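Long-range contacts in acetyl-CoA acetyltransferase A (Ascaris suum, PDB 6BJA), which probably catalyses acetyl transfer between two molecules of acetyl-CoA in lipid metabolism, by way of an acyl-thioester intermediate on a cysteine, as in other thiolases: residues 11-16 / 278-283; 20-25 / 217-222; 116-121 / 262-267; 166-171 / 292-297; 234-239 / 248-253. All blocks are in the same frame, centred on the assembly; numbering follows the deposited sequence.

Contact 1: residues 11-16 / 278-283; sequences VYILSA and PIAKVL
Tyr-12 and Lys-281 face each other as a non-hydrogen-bonded pair of two antiparallel strands, and their side chains pack as an aliphatic chain across an aromatic ring. Lys-281 chi1 of -172° lays CG off-centre over the tyrosine ring, 4.3 Å from its centroid; the extended chain beyond carries CD and CE on toward Tyr-12 OH. Its ammonium group meets Asp-10 in a salt bridge. Further along the ring, Tyr-12 CD2 touches Pro-278 CG at 3.6 Å. Ile-13, on the other face, sends CD1 to Val-282 CG2 (3.9 Å) and CG2 to Ile-279 CG1. Here a classic beta bulge sets Ile-279 and Ala-280 both opposite Ile-13: Ile-13 O takes Ile-279 N at 3.0 Å and Ala-280 N only weakly. One face of this pairing of strand 11-23 with strand 280-289 is therefore hydrocarbon, lying against helix 357-371, whereas the other is amphipathic, with the lysine end held by Asp-10 and only weakly linked through water to the tyrosine hydroxyl.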
# COMPACT_ATOMS: atom_id res chain seq x y z
N VAL A 11 7.90 -38.47 29.57
CA VAL A 11 8.25 -37.15 29.08
C VAL A 11 8.58 -36.20 30.22
O VAL A 11 7.74 -35.92 31.06
CB VAL A 11 7.10 -36.57 28.24
CG1 VAL A 11 7.42 -35.18 27.73
CG2 VAL A 11 6.78 -37.49 27.07
N TYR A 12 9.81 -35.71 30.23
CA TYR A 12 10.24 -34.76 31.26
C TYR A 12 10.50 -33.38 30.69
O TYR A 12 10.91 -33.25 29.54
CB TYR A 12 11.49 -35.26 31.97
CG TYR A 12 11.22 -36.49 32.80
CD1 TYR A 12 11.35 -37.75 32.24
CD2 TYR A 12 10.84 -36.39 34.12
CE1 TYR A 12 11.11 -38.89 32.99
CE2 TYR A 12 10.58 -37.52 34.88
CZ TYR A 12 10.72 -38.77 34.30
OH TYR A 12 10.47 -39.89 35.05
N ILE A 13 10.25 -32.37 31.51
CA ILE A 13 10.62 -30.99 31.21
C ILE A 13 11.97 -30.73 31.87
O ILE A 13 12.07 -30.82 33.09
CB ILE A 13 9.56 -30.01 31.74
CG1 ILE A 13 8.23 -30.23 31.01
CG2 ILE A 13 10.01 -28.57 31.58
CD1 ILE A 13 7.04 -29.52 31.59
N LEU A 14 12.99 -30.41 31.08
CA LEU A 14 14.32 -30.11 31.63
C LEU A 14 14.48 -28.64 31.95
O LEU A 14 15.22 -28.29 32.87
CB LEU A 14 15.40 -30.53 30.66
CG LEU A 14 15.45 -32.01 30.28
CD1 LEU A 14 16.68 -32.29 29.44
CD2 LEU A 14 15.43 -32.90 31.52
N SER A 15 13.79 -27.79 31.19
CA SER A 15 13.90 -26.36 31.34
C SER A 15 12.65 -25.70 30.80
O SER A 15 11.96 -26.28 29.96
CB SER A 15 15.13 -25.81 30.62
OG SER A 15 15.05 -26.07 29.23
N ALA A 16 12.40 -24.49 31.29
CA ALA A 16 11.16 -23.75 30.98
C ALA A 16 11.44 -22.27 31.26
O ALA A 16 11.63 -21.87 32.40
CB ALA A 16 10.03 -24.25 31.82
N PRO A 278 15.46 -33.40 35.98
CA PRO A 278 14.38 -32.65 35.35
C PRO A 278 13.55 -31.87 36.36
O PRO A 278 13.44 -32.27 37.52
CB PRO A 278 13.53 -33.75 34.70
CG PRO A 278 13.89 -35.00 35.41
CD PRO A 278 15.32 -34.85 35.80
N ILE A 279 12.95 -30.76 35.93
CA ILE A 279 12.17 -29.96 36.85
C ILE A 279 10.70 -30.36 36.91
O ILE A 279 10.04 -30.12 37.92
CB ILE A 279 12.32 -28.45 36.54
CG1 ILE A 279 11.78 -28.09 35.15
CG2 ILE A 279 13.79 -28.07 36.70
CD1 ILE A 279 11.88 -26.59 34.86
N ALA A 280 10.19 -31.01 35.87
CA ALA A 280 8.82 -31.47 35.90
C ALA A 280 8.64 -32.65 34.95
O ALA A 280 9.50 -32.95 34.13
CB ALA A 280 7.88 -30.33 35.53
N LYS A 281 7.49 -33.31 35.09
CA LYS A 281 7.12 -34.44 34.26
C LYS A 281 5.79 -34.13 33.59
O LYS A 281 4.88 -33.62 34.23
CB LYS A 281 7.03 -35.70 35.12
CG LYS A 281 6.83 -36.97 34.35
CD LYS A 281 6.90 -38.18 35.26
CE LYS A 281 6.90 -39.47 34.46
NZ LYS A 281 7.08 -40.68 35.31
N VAL A 282 5.66 -34.42 32.30
CA VAL A 282 4.38 -34.27 31.63
C VAL A 282 3.60 -35.57 31.79
O VAL A 282 4.03 -36.61 31.30
CB VAL A 282 4.53 -33.93 30.14
CG1 VAL A 282 3.15 -33.89 29.47
CG2 VAL A 282 5.25 -32.62 29.95
N LEU A 283 2.47 -35.52 32.50
CA LEU A 283 1.72 -36.73 32.81
C LEU A 283 0.69 -37.08 31.75
O LEU A 283 0.47 -38.26 31.46
CB LEU A 283 1.02 -36.59 34.15
CG LEU A 283 1.92 -36.45 35.36
CD1 LEU A 283 1.06 -36.40 36.60
CD2 LEU A 283 2.93 -37.58 35.43
O HOH W 1 5.43 -38.90 30.99
O HOH W 2 9.25 -39.51 37.64

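Contact 2: residues 20-25 / 217-222; sequences PIASFR and VVLTED
Pro-20 presents the CB-CG edge of its ring to residues 219-222, and the chain there bends around it. Pro-20 CG lies 3.5 Å from Leu-219 O, while CB rests against the carbonyl group of Glu-221, with 3.6 Å between Pro-20 CB and Glu-221 C. Leu-219 comes from above one face of the same ring: chi1 of -179° directs its CG toward Pro-20. The Leu-219 CD2 methyl lies 3.8 Å from Pro-20 CB and 3.9 Å from Ala-22 CB, bridging two residues of the opposing segment. Asp-222 approaches differently. Its side chain crosses that of Ile-21 obliquely, and OD1 accepts the Ile-21 N-H at 2.8 Å through the anti lone pair, the one directed away from OD2. The same oxygen also meets Arg-18 in a salt bridge, and OD2 accepts from Trp-195, so both carboxylate oxygens of this buried aspartate have partners. A polar grip thus adjoins a small apolar patch. Residues 20-25 carry the far end of strand 11-23, a central strand of the thiolase sheet, and Ala-22 is bonded through its backbone to Asp-258 on the neighbouring strand 257-267; residues 217-222 include strand 218-219, which pairs antiparallel with strand 207-208.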
# COMPACT_ATOMS: atom_id res chain seq x y z
N PRO A 20 10.45 -11.53 29.16
CA PRO A 20 9.41 -10.61 29.60
C PRO A 20 8.49 -10.36 28.42
O PRO A 20 8.90 -10.48 27.25
CB PRO A 20 10.16 -9.34 29.97
CG PRO A 20 11.63 -9.75 29.99
CD PRO A 20 11.73 -10.84 28.98
N ILE A 21 7.26 -9.99 28.72
CA ILE A 21 6.26 -9.73 27.68
C ILE A 21 6.16 -8.22 27.50
O ILE A 21 5.93 -7.50 28.47
CB ILE A 21 4.91 -10.33 28.05
CG1 ILE A 21 5.01 -11.86 28.16
CG2 ILE A 21 3.87 -9.92 27.05
CD1 ILE A 21 3.82 -12.51 28.83
N ALA A 22 6.39 -7.73 26.28
CA ALA A 22 6.38 -6.30 26.02
C ALA A 22 5.06 -5.85 25.40
O ALA A 22 4.33 -6.65 24.78
CB ALA A 22 7.55 -5.90 25.11
N SER A 23 4.74 -4.58 25.62
CA SER A 23 3.55 -3.99 25.02
C SER A 23 3.69 -3.80 23.51
O SER A 23 4.77 -3.86 22.93
CB SER A 23 3.26 -2.64 25.67
OG SER A 23 3.03 -2.84 27.05
N PHE A 24 2.55 -3.59 22.87
CA PHE A 24 2.52 -3.34 21.44
C PHE A 24 3.29 -2.09 21.03
O PHE A 24 3.07 -1.01 21.60
CB PHE A 24 1.05 -3.24 21.05
CG PHE A 24 0.78 -3.05 19.59
CD1 PHE A 24 1.21 -3.98 18.65
CD2 PHE A 24 0.00 -1.99 19.17
CE1 PHE A 24 0.91 -3.82 17.30
CE2 PHE A 24 -0.32 -1.83 17.82
CZ PHE A 24 0.14 -2.75 16.90
N ARG A 25 4.17 -2.25 20.03
CA ARG A 25 4.98 -1.15 19.51
C ARG A 25 5.80 -0.51 20.62
O ARG A 25 5.92 0.71 20.69
CB ARG A 25 4.12 -0.10 18.82
CG ARG A 25 3.19 -0.62 17.71
CD ARG A 25 3.96 -1.17 16.53
NE ARG A 25 4.88 -0.20 15.95
CZ ARG A 25 5.82 -0.48 15.05
NH1 ARG A 25 5.96 -1.72 14.58
NH2 ARG A 25 6.62 0.48 14.62
N VAL A 217 18.25 -0.50 27.46
CA VAL A 217 19.10 -1.35 26.62
C VAL A 217 18.78 -2.83 26.84
O VAL A 217 19.30 -3.71 26.14
CB VAL A 217 20.61 -1.09 26.91
CG1 VAL A 217 21.07 0.22 26.29
CG2 VAL A 217 20.90 -1.12 28.41
N VAL A 218 17.93 -3.10 27.82
CA VAL A 218 17.58 -4.46 28.16
C VAL A 218 16.19 -4.45 28.78
O VAL A 218 15.85 -3.57 29.58
CB VAL A 218 18.61 -5.10 29.14
CG1 VAL A 218 18.69 -4.34 30.43
CG2 VAL A 218 18.30 -6.55 29.39
N LEU A 219 15.37 -5.41 28.38
CA LEU A 219 14.04 -5.60 28.96
C LEU A 219 14.13 -6.72 29.98
O LEU A 219 14.52 -7.83 29.64
CB LEU A 219 13.02 -5.92 27.87
CG LEU A 219 11.60 -6.11 28.38
CD1 LEU A 219 11.03 -4.77 28.88
CD2 LEU A 219 10.72 -6.72 27.30
N THR A 220 13.77 -6.42 31.23
CA THR A 220 13.89 -7.38 32.32
C THR A 220 12.58 -7.70 33.04
O THR A 220 12.55 -8.62 33.85
CB THR A 220 14.89 -6.88 33.38
OG1 THR A 220 14.39 -5.67 33.95
CG2 THR A 220 16.24 -6.64 32.74
N GLU A 221 11.52 -6.95 32.74
CA GLU A 221 10.22 -7.07 33.42
C GLU A 221 9.08 -6.95 32.42
O GLU A 221 9.17 -6.19 31.48
CB GLU A 221 10.04 -5.98 34.49
CG GLU A 221 11.06 -5.96 35.58
CD GLU A 221 10.69 -4.96 36.67
OE1 GLU A 221 9.75 -4.16 36.47
OE2 GLU A 221 11.35 -5.00 37.73
N ASP A 222 8.01 -7.70 32.65
CA ASP A 222 6.79 -7.55 31.88
C ASP A 222 6.33 -6.09 31.90
O ASP A 222 6.46 -5.41 32.92
CB ASP A 222 5.68 -8.44 32.45
CG ASP A 222 6.02 -9.92 32.39
OD1 ASP A 222 6.61 -10.39 31.39
OD2 ASP A 222 5.69 -10.63 33.36

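Contact 3: residues 116-121 / 262-267; sequences IVVALG and ACVLAS
Leu-265 and Val-117 form a hydrogen-bonded pair of two antiparallel strands and bury more surface than any other residues of the contact. Their backbones are joined twice: Leu-265 N donates to Val-117 O at 2.8 Å, and Val-117 N to Leu-265 O at 3.0 Å. On the face they share with Ala-119 and Cys-263, the two side chains meet at a slant. In Val-117, chi1 of -53° puts CG1 anti to the carbonyl carbon and leaves CG2 between the backbone N and the carbonyl carbon, against both CB and CD1 of Leu-265, each 4.1 Å away. Ala-262, third in buried area, belongs to the other face. Its CB meets Leu-120 CB at 3.5 Å, in a non-hydrogen-bonded pair whose CA atoms lie only 4.0 Å apart; beyond CB the leucine leads away from residues 262-267, toward strand 57-61 and helix 33-48. Val-118 and Val-264 continue this face with a contact between their CG2 methyls. Ala-119 and Cys-263 repeat the double backbone bond. The two strands lie side by side within the large mixed sheet of the thiolase fold, flanked by strand 57-61 and strand 11-23. The side chains that meet are apolar, so the two faces offer hydrocarbon to the layers on them, while the polar backbone groups pair between the strands.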
# COMPACT_ATOMS: atom_id res chain seq x y z
N ILE A 116 14.85 -36.06 22.58
CA ILE A 116 15.09 -34.70 23.08
C ILE A 116 14.56 -33.69 22.07
O ILE A 116 14.95 -33.70 20.92
CB ILE A 116 16.58 -34.41 23.30
CG1 ILE A 116 17.18 -35.44 24.27
CG2 ILE A 116 16.77 -33.00 23.84
CD1 ILE A 116 18.71 -35.44 24.27
N VAL A 117 13.65 -32.80 22.49
CA VAL A 117 13.18 -31.77 21.59
C VAL A 117 13.04 -30.45 22.32
O VAL A 117 12.99 -30.41 23.55
CB VAL A 117 11.82 -32.12 20.95
CG1 VAL A 117 11.84 -33.51 20.28
CG2 VAL A 117 10.75 -32.06 21.95
N VAL A 118 13.01 -29.36 21.55
CA VAL A 118 12.65 -28.07 22.11
C VAL A 118 11.31 -27.63 21.51
O VAL A 118 11.11 -27.68 20.29
CB VAL A 118 13.77 -27.01 21.90
CG1 VAL A 118 13.98 -26.63 20.43
CG2 VAL A 118 13.45 -25.77 22.77
N ALA A 119 10.38 -27.26 22.39
CA ALA A 119 9.06 -26.80 22.01
C ALA A 119 8.90 -25.38 22.53
O ALA A 119 9.16 -25.11 23.70
CB ALA A 119 8.01 -27.72 22.59
N LEU A 120 8.46 -24.47 21.67
CA LEU A 120 8.35 -23.08 22.05
C LEU A 120 7.27 -22.35 21.28
O LEU A 120 6.67 -22.87 20.35
CB LEU A 120 9.71 -22.39 21.84
CG LEU A 120 10.21 -22.31 20.40
CD1 LEU A 120 10.69 -20.93 20.08
CD2 LEU A 120 11.28 -23.36 20.16
N GLY A 121 7.07 -21.09 21.67
CA GLY A 121 6.21 -20.19 20.95
C GLY A 121 6.84 -18.82 20.95
O GLY A 121 7.55 -18.46 21.89
N ALA A 262 9.81 -21.07 25.98
CA ALA A 262 10.35 -22.34 25.49
C ALA A 262 10.59 -23.35 26.59
O ALA A 262 10.96 -22.98 27.71
CB ALA A 262 11.70 -22.10 24.74
N CYS A 263 10.41 -24.62 26.24
CA CYS A 263 10.77 -25.73 27.12
C CYS A 263 11.60 -26.75 26.37
O CYS A 263 11.31 -27.04 25.21
CB CYS A 263 9.56 -26.46 27.66
SG CYS A 263 8.39 -25.51 28.61
N VAL A 264 12.60 -27.32 27.02
CA VAL A 264 13.27 -28.50 26.48
C VAL A 264 12.62 -29.73 27.11
O VAL A 264 12.48 -29.80 28.32
CB VAL A 264 14.78 -28.48 26.76
CG1 VAL A 264 15.43 -29.82 26.42
CG2 VAL A 264 15.42 -27.39 25.96
N LEU A 265 12.23 -30.69 26.26
CA LEU A 265 11.63 -31.93 26.71
C LEU A 265 12.60 -33.07 26.45
O LEU A 265 13.30 -33.07 25.45
CB LEU A 265 10.30 -32.19 25.98
CG LEU A 265 9.31 -31.03 25.94
CD1 LEU A 265 8.12 -31.36 25.06
CD2 LEU A 265 8.82 -30.69 27.32
N ALA A 266 12.63 -34.04 27.36
CA ALA A 266 13.48 -35.21 27.17
C ALA A 266 12.82 -36.49 27.71
O ALA A 266 12.01 -36.45 28.64
CB ALA A 266 14.85 -35.00 27.83
N SER A 267 13.18 -37.63 27.11
CA SER A 267 12.63 -38.90 27.53
C SER A 267 13.23 -39.36 28.86
O SER A 267 14.30 -38.90 29.26
CB SER A 267 12.89 -39.97 26.46
OG SER A 267 14.25 -40.35 26.47

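Contact 4: residues 166-171 / 292-297; sequences AEKTVK and PIDFTV
Ile-293 begins the contact by meeting the aliphatic part of Lys-168 at about a right angle, its CG2 3.8 Å from Lys-168 CD. Next comes Asp-294, whose OD1 receives Lys-168 NZ at 2.8 Å on its syn lone pair, forming a salt bridge. The lysine stays extended until its last torsion, where a bend (chi4 -60°) turns NZ to the carboxylate; Asp-172, one helical turn on, is a second acidic partner for the same ammonium group. A water donates to Asp-294 OD1 and accepts from Thr-169 OG1. The segment is largely 3-10 in form; lying between strand 280-289 and helix 298-310, it meets helix 162-172, which probably belongs to the loop domain of thiolases, close to the active site. Phe-295 reaches toward that site, its side chain about 4 Å from that of Cys-383, a predicted proton acceptor; toward the helix, its ring edge is met by Ala-166 N, 4.1 Å from Phe-295 CE1. Thr-296 places CB 3.5 Å from Thr-169 OG1, and a second water joins that hydroxyl to Ile-293 O and Thr-296 N. Finally, Val-297 CG1 packs against Thr-169 CG2 at 3.6 Å, the two side chains running antiparallel alongside each other.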
# COMPACT_ATOMS: atom_id res chain seq x y z
N ALA A 166 -17.01 -13.84 22.94
CA ALA A 166 -16.91 -14.12 24.37
C ALA A 166 -18.08 -13.52 25.16
O ALA A 166 -18.38 -13.98 26.26
CB ALA A 166 -15.58 -13.60 24.89
N GLU A 167 -18.71 -12.48 24.62
CA GLU A 167 -19.90 -11.92 25.25
C GLU A 167 -21.01 -12.95 25.36
O GLU A 167 -21.83 -12.89 26.29
CB GLU A 167 -20.43 -10.71 24.48
CG GLU A 167 -19.59 -9.44 24.54
CD GLU A 167 -19.72 -8.67 25.85
OE1 GLU A 167 -20.34 -9.18 26.82
OE2 GLU A 167 -19.19 -7.55 25.90
N LYS A 168 -21.06 -13.92 24.45
CA LYS A 168 -22.06 -14.98 24.57
C LYS A 168 -21.85 -15.77 25.87
O LYS A 168 -22.81 -16.10 26.59
CB LYS A 168 -22.03 -15.92 23.35
CG LYS A 168 -23.00 -17.10 23.49
CD LYS A 168 -23.04 -17.97 22.27
CE LYS A 168 -24.08 -19.08 22.43
NZ LYS A 168 -23.82 -19.99 23.57
N THR A 169 -20.59 -16.03 26.20
CA THR A 169 -20.25 -16.83 27.37
C THR A 169 -20.56 -16.00 28.61
O THR A 169 -21.04 -16.53 29.61
CB THR A 169 -18.78 -17.28 27.32
OG1 THR A 169 -18.59 -18.04 26.10
CG2 THR A 169 -18.42 -18.12 28.55
N VAL A 170 -20.29 -14.70 28.54
CA VAL A 170 -20.66 -13.79 29.62
C VAL A 170 -22.15 -13.96 29.93
O VAL A 170 -22.53 -14.16 31.09
CB VAL A 170 -20.36 -12.31 29.26
CG1 VAL A 170 -20.98 -11.38 30.31
CG2 VAL A 170 -18.85 -12.06 29.19
N LYS A 171 -22.98 -13.89 28.89
CA LYS A 171 -24.42 -14.00 29.11
C LYS A 171 -24.82 -15.39 29.63
O LYS A 171 -25.68 -15.51 30.52
CB LYS A 171 -25.16 -13.64 27.82
CG LYS A 171 -26.66 -13.49 28.03
CD LYS A 171 -27.36 -12.98 26.78
CE LYS A 171 -28.85 -12.72 27.07
NZ LYS A 171 -29.08 -11.92 28.31
N PRO A 292 -17.33 -22.43 17.40
CA PRO A 292 -16.42 -21.27 17.46
C PRO A 292 -16.87 -20.17 18.43
O PRO A 292 -16.04 -19.65 19.17
CB PRO A 292 -16.41 -20.79 16.01
CG PRO A 292 -16.47 -22.08 15.26
CD PRO A 292 -17.43 -22.95 16.02
N ILE A 293 -18.15 -19.83 18.43
CA ILE A 293 -18.61 -18.73 19.27
C ILE A 293 -18.41 -19.06 20.75
O ILE A 293 -18.27 -18.15 21.57
CB ILE A 293 -20.10 -18.40 18.97
CG1 ILE A 293 -20.45 -17.03 19.57
CG2 ILE A 293 -21.01 -19.49 19.46
CD1 ILE A 293 -21.74 -16.44 19.01
N ASP A 294 -18.41 -20.35 21.08
CA ASP A 294 -18.32 -20.81 22.48
C ASP A 294 -16.90 -21.15 22.92
O ASP A 294 -16.70 -21.89 23.89
CB ASP A 294 -19.21 -22.05 22.67
CG ASP A 294 -20.70 -21.74 22.56
OD1 ASP A 294 -21.13 -20.73 23.14
OD2 ASP A 294 -21.44 -22.53 21.89
N PHE A 295 -15.90 -20.68 22.18
CA PHE A 295 -14.50 -21.05 22.45
C PHE A 295 -14.09 -20.85 23.91
O PHE A 295 -13.29 -21.61 24.43
CB PHE A 295 -13.55 -20.27 21.53
CG PHE A 295 -13.34 -18.85 21.91
CD1 PHE A 295 -14.35 -17.91 21.75
CD2 PHE A 295 -12.12 -18.43 22.42
CE1 PHE A 295 -14.16 -16.60 22.11
CE2 PHE A 295 -11.93 -17.12 22.76
CZ PHE A 295 -12.94 -16.20 22.62
N THR A 296 -14.70 -19.87 24.58
CA THR A 296 -14.34 -19.55 25.94
C THR A 296 -14.61 -20.71 26.91
O THR A 296 -13.96 -20.78 27.94
CB THR A 296 -15.10 -18.28 26.41
OG1 THR A 296 -14.76 -17.17 25.57
CG2 THR A 296 -14.74 -17.90 27.84
N VAL A 297 -15.57 -21.60 26.62
CA VAL A 297 -15.84 -22.72 27.54
C VAL A 297 -15.15 -24.03 27.17
O VAL A 297 -15.26 -25.02 27.90
CB VAL A 297 -17.37 -22.98 27.67
CG1 VAL A 297 -18.07 -21.69 28.09
CG2 VAL A 297 -17.95 -23.56 26.40
O HOH W 3 -16.93 -17.84 23.95
O HOH W 4 -20.37 -19.90 25.67

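Contact 5: residues 234-239 / 248-253; sequences PALHPA and ITAANA. With COA (coenzyme A), chain C; ACT (acetate ion), chain B.
The coenzyme A pocket is lined here by two parts of the long loop between strands 218-219 and 257-267, which meet beside the adenosine part of the ligand; Leu-236 of the first reaches both Ala-251 and the ribose. Its CG stands anti to the carbonyl carbon (chi1 -60°), and the two methyls beyond it divide their tasks: Leu-236 CD1 packs on Ala-251 CB at 3.5 Å, while CD2 lies 3.3 Å from O4B of the coenzyme A ribose. Ala-251 CB in turn touches the adenine at C6A, and Ala-250 CB comes within 3.5 Å of O5B of the coenzyme. Behind this surface the two parts are joined by backbone, as Ala-239 N donates to Ile-248 O at 2.9 Å. A water adds a second link, donating to His-237 O and accepting from Ala-250 N. Within residues 248-253 the turn is held by side chains: Thr-249 OG1 accepts from Asn-252 N at 3.3 Å in an ST motif, and Asn-252 OD1 accepts from Thr-249 N at 2.8 Å, the donor lying above the carboxamide plane. Asn-252 ND2 is occupied by Asp-181 and Thr-247. On the outer side, His-237 ND1 donates to an acetate ion, probably from the crystallisation liquor. Apolar methyls thus meet the adenosine, whereas polar bonds shape the loop behind them; Lys-232 and Ser-254 supply hydrogen bonds to the coenzyme itself.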
# COMPACT_ATOMS: atom_id res chain seq x y z
N PRO A 234 -13.99 1.45 35.28
CA PRO A 234 -15.45 1.47 35.16
C PRO A 234 -15.96 2.51 34.18
O PRO A 234 -17.16 2.52 33.88
CB PRO A 234 -15.90 1.81 36.59
CG PRO A 234 -14.75 2.51 37.19
CD PRO A 234 -13.54 1.83 36.62
N ALA A 235 -15.10 3.38 33.69
CA ALA A 235 -15.51 4.44 32.79
C ALA A 235 -15.49 4.00 31.34
O ALA A 235 -16.11 4.63 30.48
CB ALA A 235 -14.62 5.65 32.96
N LEU A 236 -14.76 2.92 31.06
CA LEU A 236 -14.63 2.44 29.69
C LEU A 236 -15.95 1.95 29.14
O LEU A 236 -16.77 1.38 29.86
CB LEU A 236 -13.60 1.32 29.62
CG LEU A 236 -12.19 1.65 30.06
CD1 LEU A 236 -11.31 0.45 29.76
CD2 LEU A 236 -11.65 2.89 29.38
N HIS A 237 -16.12 2.13 27.83
CA HIS A 237 -17.28 1.62 27.11
C HIS A 237 -16.96 0.24 26.56
O HIS A 237 -15.81 -0.03 26.20
CB HIS A 237 -17.66 2.59 25.98
CG HIS A 237 -17.79 4.01 26.45
ND1 HIS A 237 -18.81 4.42 27.29
CD2 HIS A 237 -17.03 5.10 26.22
CE1 HIS A 237 -18.67 5.70 27.55
NE2 HIS A 237 -17.60 6.14 26.91
N PRO A 238 -17.97 -0.65 26.50
CA PRO A 238 -17.75 -1.97 25.91
C PRO A 238 -17.16 -1.86 24.52
O PRO A 238 -17.60 -1.02 23.74
CB PRO A 238 -19.15 -2.58 25.88
CG PRO A 238 -19.84 -1.95 27.05
CD PRO A 238 -19.31 -0.54 27.12
N ALA A 239 -16.16 -2.70 24.23
CA ALA A 239 -15.38 -2.58 23.00
C ALA A 239 -15.92 -3.40 21.84
O ALA A 239 -15.59 -3.12 20.69
CB ALA A 239 -13.96 -3.00 23.27
N ILE A 248 -17.44 -6.50 27.96
CA ILE A 248 -16.01 -6.63 27.73
C ILE A 248 -15.42 -5.31 27.20
O ILE A 248 -15.94 -4.72 26.24
CB ILE A 248 -15.71 -7.80 26.77
CG1 ILE A 248 -16.23 -9.11 27.36
CG2 ILE A 248 -14.21 -7.90 26.49
CD1 ILE A 248 -16.06 -10.34 26.46
N THR A 249 -14.34 -4.88 27.84
CA THR A 249 -13.69 -3.61 27.54
C THR A 249 -12.21 -3.82 27.30
O THR A 249 -11.69 -4.90 27.54
CB THR A 249 -13.81 -2.62 28.70
OG1 THR A 249 -12.97 -3.05 29.76
CG2 THR A 249 -15.24 -2.53 29.18
N ALA A 250 -11.52 -2.75 26.91
CA ALA A 250 -10.07 -2.84 26.73
C ALA A 250 -9.39 -3.25 28.02
O ALA A 250 -8.35 -3.90 27.97
CB ALA A 250 -9.51 -1.52 26.23
N ALA A 251 -9.96 -2.88 29.18
CA ALA A 251 -9.32 -3.16 30.45
C ALA A 251 -9.53 -4.60 30.91
O ALA A 251 -8.65 -5.15 31.57
CB ALA A 251 -9.82 -2.18 31.53
N ASN A 252 -10.66 -5.23 30.58
CA ASN A 252 -10.88 -6.58 31.09
C ASN A 252 -10.68 -7.62 29.99
O ASN A 252 -11.01 -8.79 30.16
CB ASN A 252 -12.26 -6.72 31.78
CG ASN A 252 -13.43 -6.42 30.89
OD1 ASN A 252 -13.44 -6.79 29.73
ND2 ASN A 252 -14.49 -5.79 31.46
N ALA A 253 -10.12 -7.17 28.86
CA ALA A 253 -9.66 -8.08 27.80
C ALA A 253 -8.16 -8.08 27.78
O ALA A 253 -7.57 -7.09 28.14
CB ALA A 253 -10.17 -7.66 26.45
N1A COA C . -6.86 0.21 32.68
C2A COA C . -7.49 1.38 32.45
N3A COA C . -7.77 1.84 31.22
C4A COA C . -7.43 1.14 30.12
C5A COA C . -6.74 -0.14 30.28
C6A COA C . -6.47 -0.59 31.66
N6A COA C . -5.85 -1.76 31.92
N7A COA C . -6.52 -0.61 29.03
C8A COA C . -7.02 0.30 28.16
N9A COA C . -7.57 1.35 28.82
C1B COA C . -8.21 2.57 28.26
C2B COA C . -7.15 3.43 27.58
O2B COA C . -6.71 4.49 28.43
C3B COA C . -7.82 3.99 26.34
O3B COA C . -7.97 5.40 26.51
P3B COA C . -9.33 6.24 26.58
O7A COA C . -10.26 5.56 27.57
O8A COA C . -9.01 7.63 27.06
O9A COA C . -9.98 6.29 25.21
C4B COA C . -9.07 3.14 26.14
O4B COA C . -9.21 2.28 27.27
C5B COA C . -8.91 2.25 24.92
O5B COA C . -7.84 1.36 25.23
P1A COA C . -6.51 1.21 24.32
O1A COA C . -5.87 2.54 24.01
O2A COA C . -5.51 0.31 25.01
O3A COA C . -6.96 0.56 22.94
P2A COA C . -6.01 0.72 21.66
O4A COA C . -5.97 2.17 21.22
O5A COA C . -4.62 0.19 21.93
O6A COA C . -6.73 -0.19 20.56
CBP COA C . -6.42 -2.46 19.99
CCP COA C . -7.12 -1.50 20.94
CDP COA C . -6.88 -2.12 18.59
CEP COA C . -4.90 -2.26 20.00
CAP COA C . -6.88 -3.90 20.28
OAP COA C . -6.41 -4.73 19.21
C9P COA C . -6.43 -4.44 21.62
O9P COA C . -5.54 -3.90 22.26
N8P COA C . -7.01 -5.54 22.11
C7P COA C . -8.09 -6.28 21.48
C6P COA C . -8.72 -7.22 22.49
C5P COA C . -8.40 -8.63 22.09
O5P COA C . -9.20 -9.29 21.42
N4P COA C . -7.21 -9.08 22.45
C3P COA C . -6.75 -10.39 22.03
C2P COA C . -6.96 -11.49 23.05
S1P COA C . -7.64 -12.95 22.24
C ACT B . -19.83 2.19 30.11
O ACT B . -20.04 2.53 28.92
OXT ACT B . -20.15 1.01 30.42
CH3 ACT B . -19.26 3.14 31.12
O HOH W 5 -13.08 -0.43 25.98

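How the contacts relate
Contacts 1 and 3 are neighbours in one sheet, their centres 9 Å apart: strand 11-23 is probably hydrogen-bonded to strand 257-267, as from Tyr-12 N to Ala-266 O at 2.8 Å. Contact 2 uses the far end of strand 11-23, with its centre about 27 Å from that of contact 1, and brings the Ile-21 side chain to about 7 Å from that of His-355, a predicted proton acceptor. Contacts 4 and 5, centres 17 Å apart, lie across the chain's centre from contacts 1 and 3, contact 5 on the coenzyme, contact 4 near it, the Phe-295 side chain about 6 Å away. A probable hydrogen bond between Glu-167 OE2 and Ile-248 N (2.9 Å) joins helix 162-172 to residues 248-253.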